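Local coordinates for protein putative oxygenase (Streptomyces viridochromogenes Tue57, PDB 4XAA) that probably acts as an iron- and 2-oxoglutarate-dependent oxygenase in orthosomycin biosynthesis, where enzymes of this kind carry out oxidative cyclizations, at residues 20-25 with 180-185; 55-60 with 69-74; 124-129 with 193-198. All blocks are in the same frame, centred on the assembly; numbering follows the deposited sequence.

Contact 1: residues 20-25 with 180-185; sequences FANAGP and VPVSQG
The Phe-20 ring meets Val-180 at a slant. CD2 and CE2 of the ring each lie 3.8 Å from Val-180 CG2, and the two side chains lie alongside each other, pointing opposite ways. Phe-20 CG sits in the crowded position between the backbone N and the carbonyl carbon (chi1 64°). The amide of Asn-22 is the second flat group. With CG anti to the backbone N (chi1 -172°), the amide reaches across to residues 180-185. Asn-22 OD1 accepts from Gly-24 N at 2.8 Å in a straight bond, with the donor above the carbonyl plane. This closes an Asx turn. Asn-22 ND2 reaches Pro-181 O at 3.5 Å, a weak and bent bond. The same ND2 lies 3.8 Å from Val-182 CG1 and also donates to Asp-186 OD2. Further along, Pro-25 CA directs its hydrogen almost straight at Gly-185 O (3.5 Å between CA and O). Gly-185 takes a positive phi (108°), a conformation easiest for glycine.

The two segments run nearly the same way. They converge from 7.3 Å between Asn-22 CA and Val-182 CA to 5.1 Å between Pro-25 CA and Gly-185 CA, and no backbone hydrogen bond joins them. Strand 20-25 pairs instead with strand 186-191. In this double-stranded beta helix, segment 180-185 is the link from strand 178-179 of the smaller sheet to strand 186-191 of the larger one, and it passes beside the edge strand 20-25.

The chemistry is therefore mixed and light: one apolar touch, one weak amide bond and one CA-H...O contact. Asn-22 is the main polar element. Its OD1 is held by the backbone two residues on, which fixes the amide's rotation, while ND2 is shared between the link and Asp-186.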
loop_
_atom_site.group_PDB
_atom_site.type_symbol
_atom_site.label_atom_id
_atom_site.label_comp_id
_atom_site.label_asym_id
_atom_site.label_seq_id
_atom_site.Cartn_x
_atom_site.Cartn_y
_atom_site.Cartn_z
ATOM N N PHE A 20 4.451 2.915 10.890
ATOM C CA PHE A 20 4.601 3.126 9.451
ATOM C C PHE A 20 5.878 3.913 9.166
ATOM O O PHE A 20 6.298 4.706 10.002
ATOM C CB PHE A 20 3.392 3.879 8.890
ATOM C CG PHE A 20 3.245 5.270 9.439
ATOM C CD1 PHE A 20 2.635 5.485 10.662
ATOM C CD2 PHE A 20 3.730 6.363 8.738
ATOM C CE1 PHE A 20 2.503 6.769 11.178
ATOM C CE2 PHE A 20 3.603 7.654 9.250
ATOM C CZ PHE A 20 2.992 7.857 10.471
ATOM N N ALA A 21 6.483 3.720 7.995
ATOM C CA ALA A 21 7.591 4.593 7.587
ATOM C C ALA A 21 7.842 4.591 6.082
ATOM O O ALA A 21 7.714 3.568 5.422
ATOM C CB ALA A 21 8.858 4.209 8.315
ATOM N N ASN A 22 8.198 5.751 5.540
ATOM C CA ASN A 22 8.705 5.811 4.175
ATOM C C ASN A 22 10.178 5.457 4.177
ATOM O O ASN A 22 10.983 6.174 4.753
ATOM C CB ASN A 22 8.491 7.195 3.569
ATOM C CG ASN A 22 8.832 7.246 2.096
ATOM O OD1 ASN A 22 9.459 6.332 1.555
ATOM N ND2 ASN A 22 8.417 8.319 1.435
ATOM N N ALA A 23 10.523 4.348 3.537
ATOM C CA ALA A 23 11.905 3.858 3.516
ATOM C C ALA A 23 12.689 4.369 2.311
ATOM O O ALA A 23 13.864 4.061 2.152
ATOM C CB ALA A 23 11.928 2.338 3.520
ATOM N N GLY A 24 12.033 5.135 1.451
ATOM C CA GLY A 24 12.676 5.607 0.247
ATOM C C GLY A 24 12.825 4.497 -0.769
ATOM O O GLY A 24 12.231 3.440 -0.621
ATOM N N PRO A 25 13.610 4.751 -1.819
ATOM C CA PRO A 25 13.828 3.822 -2.929
ATOM C C PRO A 25 14.466 2.511 -2.488
ATOM O O PRO A 25 15.270 2.467 -1.557
ATOM C CB PRO A 25 14.761 4.595 -3.861
ATOM C CG PRO A 25 14.555 6.038 -3.505
ATOM C CD PRO A 25 14.306 6.035 -2.028
ATOM N N VAL A 180 1.159 10.535 4.457
ATOM C CA VAL A 180 2.466 10.018 4.100
ATOM C C VAL A 180 2.746 10.374 2.653
ATOM O O VAL A 180 2.414 9.615 1.746
ATOM C CB VAL A 180 2.576 8.490 4.305
ATOM C CG1 VAL A 180 3.967 8.005 3.930
ATOM C CG2 VAL A 180 2.296 8.129 5.752
ATOM N N PRO A 181 3.335 11.561 2.433
ATOM C CA PRO A 181 3.834 11.974 1.117
ATOM C C PRO A 181 4.917 11.021 0.619
ATOM O O PRO A 181 5.760 10.569 1.404
ATOM C CB PRO A 181 4.414 13.373 1.379
ATOM C CG PRO A 181 3.776 13.826 2.632
ATOM C CD PRO A 181 3.543 12.603 3.453
ATOM N N VAL A 182 4.889 10.718 -0.674
ATOM C CA VAL A 182 5.875 9.829 -1.278
ATOM C C VAL A 182 6.266 10.317 -2.667
ATOM O O VAL A 182 5.485 10.965 -3.353
ATOM C CB VAL A 182 5.345 8.370 -1.390
ATOM C CG1 VAL A 182 4.920 7.826 -0.020
ATOM C CG2 VAL A 182 4.186 8.295 -2.372
ATOM N N SER A 183 7.487 10.011 -3.084
ATOM C CA SER A 183 7.851 10.160 -4.487
ATOM C C SER A 183 7.769 8.795 -5.148
ATOM O O SER A 183 7.875 7.776 -4.476
ATOM C CB SER A 183 9.256 10.740 -4.643
ATOM O OG SER A 183 9.562 11.615 -3.572
ATOM N N GLN A 184 7.583 8.779 -6.461
ATOM C CA GLN A 184 7.635 7.546 -7.224
ATOM C C GLN A 184 8.932 6.788 -6.922
ATOM O O GLN A 184 10.021 7.338 -7.007
ATOM C CB GLN A 184 7.516 7.845 -8.718
ATOM C CG GLN A 184 7.930 6.693 -9.609
ATOM C CD GLN A 184 7.732 6.976 -11.094
ATOM O OE1 GLN A 184 6.931 7.828 -11.485
ATOM N NE2 GLN A 184 8.461 6.244 -11.928
ATOM N N GLY A 185 8.797 5.528 -6.533
ATOM C CA GLY A 185 9.939 4.714 -6.176
ATOM C C GLY A 185 10.014 4.460 -4.686
ATOM O O GLY A 185 10.645 3.499 -4.250
#

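Contact 2: residues 55-60 with 69-74; sequences DYWNFP and LYRVHN
Asp-55 O accepts from His-73 N at 2.7 Å, in the carbonyl plane and on a lone pair. Its carboxylate is held separately: OD1 takes Asn-74 ND2 at 2.7 Å, met from above the carboxylate plane, and OD2 takes Gln-78 NE2. Inside strand 56-59, Trp-57 N donates to Arg-71 O at 2.8 Å. Trp-57 O accepts twice. Tyr-70 N comes nearly along the C=O axis at 2.9 Å, and Arg-71 N lies on a lone pair. Tyr-70 and Arg-71 thus both face Trp-57, a classic beta bulge in this antiparallel hairpin. Asn-58 ND2 folds back to Tyr-56 O. The hydroxyl of Tyr-56 bonds to Leu-42 O of helix 29-47.

Trp-57 and Arg-71 are a hydrogen-bonded pair whose side chains lie side by side. Arg-71 is extended from CG to NE, which lays CD over the indole face, 3.4 Å from Trp-57 CE3. The guanidinium adds at most a weak cation-pi attraction. Arg-71 NE donates to His-73 ND1 in the imidazole plane at 3.1 Å, and so fixes the turn of that ring. The imidazole makes an offset stack with the six-membered ring of Trp-57, planes 23° apart. Trp-57 CB sits over the Tyr-70 ring face, 3.7 Å from Tyr-70 CZ. On the other sheet face, Leu-69 CD1 touches Tyr-56, and Val-72 lies over one face of the Tyr-56 ring.

This second face is mainly apolar, with Asn-58 at its end. Tyr-56 and Leu-69 pack on helix 29-47, while Val-72 meets Leu-111 of strand 105-114. The face of Trp-57 and Arg-71 is aromatic and polar, and the Arg-71 side chain is about 6 Å from the nickel at its nearest atom. As acceptor, His-73 ND1 carries no proton, and the nearby positive charge would probably disfavour protonation of that imidazole.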
loop_
_atom_site.group_PDB
_atom_site.type_symbol
_atom_site.label_atom_id
_atom_site.label_comp_id
_atom_site.label_asym_id
_atom_site.label_seq_id
_atom_site.Cartn_x
_atom_site.Cartn_y
_atom_site.Cartn_z
ATOM N N ASP A 55 -11.149 -10.136 -9.599
ATOM C CA ASP A 55 -9.995 -9.431 -9.040
ATOM C C ASP A 55 -9.955 -7.926 -9.324
ATOM O O ASP A 55 -9.205 -7.195 -8.673
ATOM C CB ASP A 55 -8.700 -10.067 -9.541
ATOM C CG ASP A 55 -8.481 -11.441 -8.965
ATOM O OD1 ASP A 55 -8.818 -11.618 -7.775
ATOM O OD2 ASP A 55 -8.001 -12.338 -9.707
ATOM N N TYR A 56 -10.741 -7.450 -10.284
ATOM C CA TYR A 56 -10.820 -6.008 -10.528
ATOM C C TYR A 56 -11.933 -5.357 -9.685
ATOM O O TYR A 56 -13.094 -5.325 -10.091
ATOM C CB TYR A 56 -11.049 -5.727 -12.007
ATOM C CG TYR A 56 -9.821 -5.884 -12.877
ATOM C CD1 TYR A 56 -9.190 -7.109 -13.007
ATOM C CD2 TYR A 56 -9.307 -4.810 -13.586
ATOM C CE1 TYR A 56 -8.087 -7.256 -13.807
ATOM C CE2 TYR A 56 -8.190 -4.953 -14.399
ATOM C CZ TYR A 56 -7.588 -6.175 -14.504
ATOM O OH TYR A 56 -6.480 -6.336 -15.306
ATOM N N TRP A 57 -11.576 -4.856 -8.507
ATOM C CA TRP A 57 -12.554 -4.255 -7.599
ATOM C C TRP A 57 -12.879 -2.837 -8.011
ATOM O O TRP A 57 -11.977 -2.007 -8.151
ATOM C CB TRP A 57 -12.049 -4.235 -6.161
ATOM C CG TRP A 57 -11.788 -5.565 -5.586
ATOM C CD1 TRP A 57 -11.793 -6.755 -6.238
ATOM C CD2 TRP A 57 -11.456 -5.850 -4.224
ATOM N NE1 TRP A 57 -11.488 -7.763 -5.372
ATOM C CE2 TRP A 57 -11.276 -7.237 -4.125
ATOM C CE3 TRP A 57 -11.277 -5.058 -3.082
ATOM C CZ2 TRP A 57 -10.936 -7.865 -2.929
ATOM C CZ3 TRP A 57 -10.947 -5.678 -1.893
ATOM C CH2 TRP A 57 -10.777 -7.072 -1.825
ATOM N N ASN A 58 -14.173 -2.564 -8.163
ATOM C CA ASN A 58 -14.651 -1.283 -8.661
ATOM C C ASN A 58 -15.983 -0.870 -8.025
ATOM O O ASN A 58 -16.752 -1.718 -7.578
ATOM C CB ASN A 58 -14.800 -1.346 -10.179
ATOM C CG ASN A 58 -15.806 -2.407 -10.622
ATOM O OD1 ASN A 58 -16.994 -2.124 -10.790
ATOM N ND2 ASN A 58 -15.332 -3.634 -10.802
ATOM N N PHE A 59 -16.256 0.432 -7.966
ATOM C CA PHE A 59 -17.594 0.869 -7.600
ATOM C C PHE A 59 -18.252 1.622 -8.748
ATOM O O PHE A 59 -17.574 2.247 -9.562
ATOM C CB PHE A 59 -17.577 1.721 -6.329
ATOM C CG PHE A 59 -16.736 2.967 -6.418
ATOM C CD1 PHE A 59 -17.264 4.141 -6.930
ATOM C CD2 PHE A 59 -15.438 2.980 -5.934
ATOM C CE1 PHE A 59 -16.505 5.291 -6.988
ATOM C CE2 PHE A 59 -14.684 4.126 -5.990
ATOM C CZ PHE A 59 -15.219 5.283 -6.515
ATOM N N PRO A 60 -19.587 1.546 -8.829
ATOM C CA PRO A 60 -20.300 2.221 -9.911
ATOM C C PRO A 60 -20.642 3.669 -9.561
ATOM O O PRO A 60 -20.837 4.009 -8.392
ATOM C CB PRO A 60 -21.551 1.373 -10.058
ATOM C CG PRO A 60 -21.837 0.949 -8.659
ATOM C CD PRO A 60 -20.500 0.762 -7.983
ATOM N N LEU A 69 -12.371 1.817 -10.996
ATOM C CA LEU A 69 -11.451 0.775 -10.557
ATOM C C LEU A 69 -10.632 1.296 -9.381
ATOM O O LEU A 69 -10.113 2.405 -9.445
ATOM C CB LEU A 69 -10.539 0.351 -11.714
ATOM C CG LEU A 69 -9.537 -0.781 -11.455
ATOM C CD1 LEU A 69 -10.254 -2.087 -11.177
ATOM C CD2 LEU A 69 -8.579 -0.921 -12.627
ATOM N N TYR A 70 -10.543 0.526 -8.297
ATOM C CA TYR A 70 -9.713 0.941 -7.174
ATOM C C TYR A 70 -8.786 -0.169 -6.678
ATOM O O TYR A 70 -7.904 0.081 -5.865
ATOM C CB TYR A 70 -10.573 1.471 -6.017
ATOM C CG TYR A 70 -11.541 0.483 -5.405
ATOM C CD1 TYR A 70 -11.153 -0.351 -4.363
ATOM C CD2 TYR A 70 -12.857 0.405 -5.850
ATOM C CE1 TYR A 70 -12.046 -1.251 -3.797
ATOM C CE2 TYR A 70 -13.746 -0.484 -5.297
ATOM C CZ TYR A 70 -13.340 -1.315 -4.270
ATOM O OH TYR A 70 -14.242 -2.200 -3.708
ATOM N N ARG A 71 -8.957 -1.386 -7.178
ATOM C CA ARG A 71 -8.029 -2.450 -6.816
ATOM C C ARG A 71 -7.951 -3.568 -7.839
ATOM O O ARG A 71 -8.935 -3.932 -8.468
ATOM C CB ARG A 71 -8.392 -3.038 -5.453
ATOM C CG ARG A 71 -7.364 -3.986 -4.882
ATOM C CD ARG A 71 -7.909 -4.592 -3.643
ATOM N NE ARG A 71 -6.963 -5.369 -2.847
ATOM C CZ ARG A 71 -6.385 -4.921 -1.735
ATOM N NH1 ARG A 71 -6.622 -3.694 -1.287
ATOM N NH2 ARG A 71 -5.568 -5.705 -1.062
ATOM N N VAL A 72 -6.744 -4.074 -8.023
ATOM C CA VAL A 72 -6.545 -5.343 -8.675
ATOM C C VAL A 72 -6.029 -6.316 -7.621
ATOM O O VAL A 72 -4.937 -6.160 -7.097
ATOM C CB VAL A 72 -5.584 -5.250 -9.840
ATOM C CG1 VAL A 72 -5.535 -6.585 -10.559
ATOM C CG2 VAL A 72 -6.031 -4.164 -10.793
ATOM N N HIS A 73 -6.858 -7.301 -7.294
ATOM C CA HIS A 73 -6.590 -8.240 -6.217
ATOM C C HIS A 73 -5.806 -9.389 -6.788
ATOM O O HIS A 73 -5.765 -9.555 -8.004
ATOM C CB HIS A 73 -7.900 -8.724 -5.605
ATOM C CG HIS A 73 -7.779 -9.220 -4.202
ATOM N ND1 HIS A 73 -7.349 -8.420 -3.162
ATOM C CD2 HIS A 73 -8.064 -10.427 -3.657
ATOM C CE1 HIS A 73 -7.367 -9.115 -2.038
ATOM N NE2 HIS A 73 -7.800 -10.336 -2.312
ATOM N N ASN A 74 -5.178 -10.172 -5.921
ATOM C CA ASN A 74 -4.368 -11.282 -6.378
ATOM C C ASN A 74 -3.413 -10.859 -7.489
ATOM O O ASN A 74 -3.372 -11.469 -8.553
ATOM C CB ASN A 74 -5.271 -12.413 -6.852
ATOM C CG ASN A 74 -6.114 -12.977 -5.733
ATOM O OD1 ASN A 74 -5.595 -13.333 -4.675
ATOM N ND2 ASN A 74 -7.425 -13.054 -5.954
#

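Contact 3: residues 124-129 with 193-198; sequences WHRDRV and RLVHGS. With NI (nickel (II) ion), chain B.
His-196 CB heads to the sheet face it shares with His-125. CG takes the crowded position between the backbone N and the carbonyl carbon (chi1 66°). ND1 donates to Leu-194 O at 2.6 Å, in the ring plane, which fixes the rotation of the imidazole. CE1 passes 3.3 Å from Asp-127 OD2. CD2 lies 3.8 Å from His-125 NE2. At the tip, NE2 binds nickel at 2.2 Å. His-125 NE2 and Asp-127 OD1 are the other protein ligands, and His-125 ND1 is hydrogen-bonded to Pro-123 O. Three modelled waters lie on the remaining side, water 1 at 2.2 Å from the nickel and water 2 the most distant. Water 1 also donates to Asp-127 OD2. This is the facial triad of two histidines and one carboxylate, with His-125 and Asp-127 as its HxD motif. Nickel occupies the site where the family is expected to hold iron.

The backbones of His-125 and His-196 bond each other both ways, N to O, each at 3.0 Å. Beside them, Arg-126 NE donates to Arg-193 O at 2.8 Å. Arg-193 NH1 donates to Val-131 O, and NH2 has Asp-164 as salt-bridge partner.

Strand 122-125 is outermost in the smaller sheet of the double-stranded beta helix, next to strand 196-198. Strand 153-155 lies beyond, where Leu-153 touches His-196. Helix 168-174 packs on Trp-124, Arg-126 and Val-195.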
loop_
_atom_site.group_PDB
_atom_site.type_symbol
_atom_site.label_atom_id
_atom_site.label_comp_id
_atom_site.label_asym_id
_atom_site.label_seq_id
_atom_site.Cartn_x
_atom_site.Cartn_y
_atom_site.Cartn_z
ATOM N N TRP A 124 -11.134 4.285 7.118
ATOM C CA TRP A 124 -10.153 3.903 8.121
ATOM C C TRP A 124 -10.344 2.453 8.525
ATOM O O TRP A 124 -11.462 1.964 8.578
ATOM C CB TRP A 124 -10.255 4.809 9.337
ATOM C CG TRP A 124 -9.876 6.201 9.008
ATOM C CD1 TRP A 124 -10.704 7.206 8.594
ATOM C CD2 TRP A 124 -8.558 6.750 9.036
ATOM N NE1 TRP A 124 -9.979 8.353 8.377
ATOM C CE2 TRP A 124 -8.658 8.097 8.637
ATOM C CE3 TRP A 124 -7.305 6.240 9.373
ATOM C CZ2 TRP A 124 -7.551 8.935 8.567
ATOM C CZ3 TRP A 124 -6.207 7.070 9.297
ATOM C CH2 TRP A 124 -6.335 8.400 8.895
ATOM N N HIS A 125 -9.244 1.772 8.802
ATOM C CA HIS A 125 -9.285 0.368 9.179
ATOM C C HIS A 125 -7.940 -0.081 9.712
ATOM O O HIS A 125 -6.956 0.661 9.651
ATOM C CB HIS A 125 -9.681 -0.504 7.987
ATOM C CG HIS A 125 -8.676 -0.510 6.878
ATOM N ND1 HIS A 125 -8.674 0.429 5.869
ATOM C CD2 HIS A 125 -7.651 -1.353 6.607
ATOM C CE1 HIS A 125 -7.694 0.162 5.024
ATOM N NE2 HIS A 125 -7.064 -0.916 5.448
ATOM N N ARG A 126 -7.927 -1.290 10.257
ATOM C CA ARG A 126 -6.715 -2.002 10.592
ATOM C C ARG A 126 -6.713 -3.164 9.641
ATOM O O ARG A 126 -7.760 -3.777 9.438
ATOM C CB ARG A 126 -6.698 -2.464 12.055
ATOM C CG ARG A 126 -7.015 -1.336 13.043
ATOM C CD ARG A 126 -7.073 -1.809 14.478
ATOM N NE ARG A 126 -5.758 -1.763 15.094
ATOM C CZ ARG A 126 -5.500 -2.177 16.327
ATOM N NH1 ARG A 126 -6.478 -2.684 17.067
ATOM N NH2 ARG A 126 -4.261 -2.088 16.817
ATOM N N ASP A 127 -5.567 -3.452 9.030
ATOM C CA ASP A 127 -5.471 -4.563 8.093
ATOM C C ASP A 127 -5.689 -5.915 8.790
ATOM O O ASP A 127 -6.507 -6.712 8.350
ATOM C CB ASP A 127 -4.119 -4.533 7.381
ATOM C CG ASP A 127 -4.032 -3.425 6.362
ATOM O OD1 ASP A 127 -5.088 -2.998 5.856
ATOM O OD2 ASP A 127 -2.911 -2.974 6.060
ATOM N N ARG A 128 -4.966 -6.159 9.881
ATOM C CA ARG A 128 -5.131 -7.378 10.684
ATOM C C ARG A 128 -4.911 -7.073 12.161
ATOM O O ARG A 128 -4.090 -6.210 12.495
ATOM C CB ARG A 128 -4.136 -8.468 10.264
ATOM C CG ARG A 128 -4.372 -9.110 8.921
ATOM C CD ARG A 128 -4.052 -10.577 9.019
ATOM N NE ARG A 128 -2.831 -10.927 8.309
ATOM C CZ ARG A 128 -2.060 -11.962 8.624
ATOM N NH1 ARG A 128 -2.367 -12.743 9.657
ATOM N NH2 ARG A 128 -0.977 -12.205 7.905
ATOM N N VAL A 129 -5.623 -7.773 13.043
ATOM C CA VAL A 129 -5.304 -7.702 14.468
ATOM C C VAL A 129 -5.147 -9.073 15.116
ATOM O O VAL A 129 -5.093 -9.162 16.343
ATOM C CB VAL A 129 -6.356 -6.917 15.273
ATOM C CG1 VAL A 129 -6.460 -5.491 14.764
ATOM C CG2 VAL A 129 -7.696 -7.626 15.232
ATOM N N ARG A 193 -1.439 -3.737 11.844
ATOM C CA ARG A 193 -2.301 -3.369 12.958
ATOM C C ARG A 193 -2.570 -1.879 12.970
ATOM O O ARG A 193 -3.298 -1.367 13.817
ATOM C CB ARG A 193 -1.672 -3.781 14.291
ATOM C CG ARG A 193 -1.430 -5.264 14.471
ATOM C CD ARG A 193 -0.826 -5.558 15.832
ATOM N NE ARG A 193 -1.667 -5.099 16.935
ATOM C CZ ARG A 193 -2.664 -5.812 17.459
ATOM N NH1 ARG A 193 -2.949 -7.015 16.978
ATOM N NH2 ARG A 193 -3.387 -5.321 18.459
ATOM N N LEU A 194 -1.956 -1.172 12.033
ATOM C CA LEU A 194 -2.024 0.277 12.038
ATOM C C LEU A 194 -3.399 0.780 11.586
ATOM O O LEU A 194 -3.967 0.288 10.611
ATOM C CB LEU A 194 -0.920 0.852 11.150
ATOM C CG LEU A 194 -0.889 2.369 10.973
ATOM C CD1 LEU A 194 -0.256 3.051 12.179
ATOM C CD2 LEU A 194 -0.144 2.713 9.688
ATOM N N VAL A 195 -3.927 1.766 12.305
ATOM C CA VAL A 195 -5.150 2.449 11.882
ATOM C C VAL A 195 -4.785 3.421 10.768
ATOM O O VAL A 195 -3.948 4.294 10.950
ATOM C CB VAL A 195 -5.818 3.181 13.033
ATOM C CG1 VAL A 195 -7.034 3.935 12.533
ATOM C CG2 VAL A 195 -6.187 2.203 14.106
ATOM N N HIS A 196 -5.390 3.229 9.603
ATOM C CA HIS A 196 -4.967 3.937 8.406
ATOM C C HIS A 196 -6.081 3.948 7.376
ATOM O O HIS A 196 -6.997 3.128 7.426
ATOM C CB HIS A 196 -3.703 3.301 7.816
ATOM C CG HIS A 196 -3.912 1.913 7.292
ATOM N ND1 HIS A 196 -3.955 0.803 8.111
ATOM C CD2 HIS A 196 -4.091 1.453 6.030
ATOM C CE1 HIS A 196 -4.159 -0.276 7.379
ATOM N NE2 HIS A 196 -4.244 0.091 6.112
ATOM N N GLY A 197 -5.993 4.902 6.456
ATOM C CA GLY A 197 -6.929 5.037 5.354
ATOM C C GLY A 197 -6.282 5.903 4.293
ATOM O O GLY A 197 -5.063 6.076 4.289
ATOM N N SER A 198 -7.083 6.440 3.384
ATOM C CA SER A 198 -6.584 7.406 2.410
ATOM C C SER A 198 -7.765 8.218 1.900
ATOM O O SER A 198 -8.866 7.695 1.775
ATOM C CB SER A 198 -5.849 6.710 1.252
ATOM O OG SER A 198 -6.697 5.793 0.562
HETATM NI NI NI B . -5.059 -1.182 4.456
HETATM O O HOH W 1 -3.041 -1.675 3.669
HETATM O O HOH W 2 -5.368 0.254 2.361
HETATM O O HOH W 3 -5.727 -2.041 2.364
#

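Overall arrangement
Contact 3 holds the metal site, probably the catalytic centre, with its two histidine ligands on the smaller sheet and Asp-127 in the loop after strand 122-125. Contacts 1 and 2 both involve the larger sheet, at its two outermost strands, with centres about 24 Å apart. Contact 1 touches contact 3 by apolar packing of Phe-20 on Leu-194. Contact 2 only approaches it, to about 7 Å between nearest atoms. Contact 3 is the most buried, with six of eleven touching residues buried and none exposed. Contact 1, with two exposed, is the most open. Chemistry follows place: metal coordination at the centre, ladder bonds and stacked side chains in the hairpin, sparse, weak bonding along the linker.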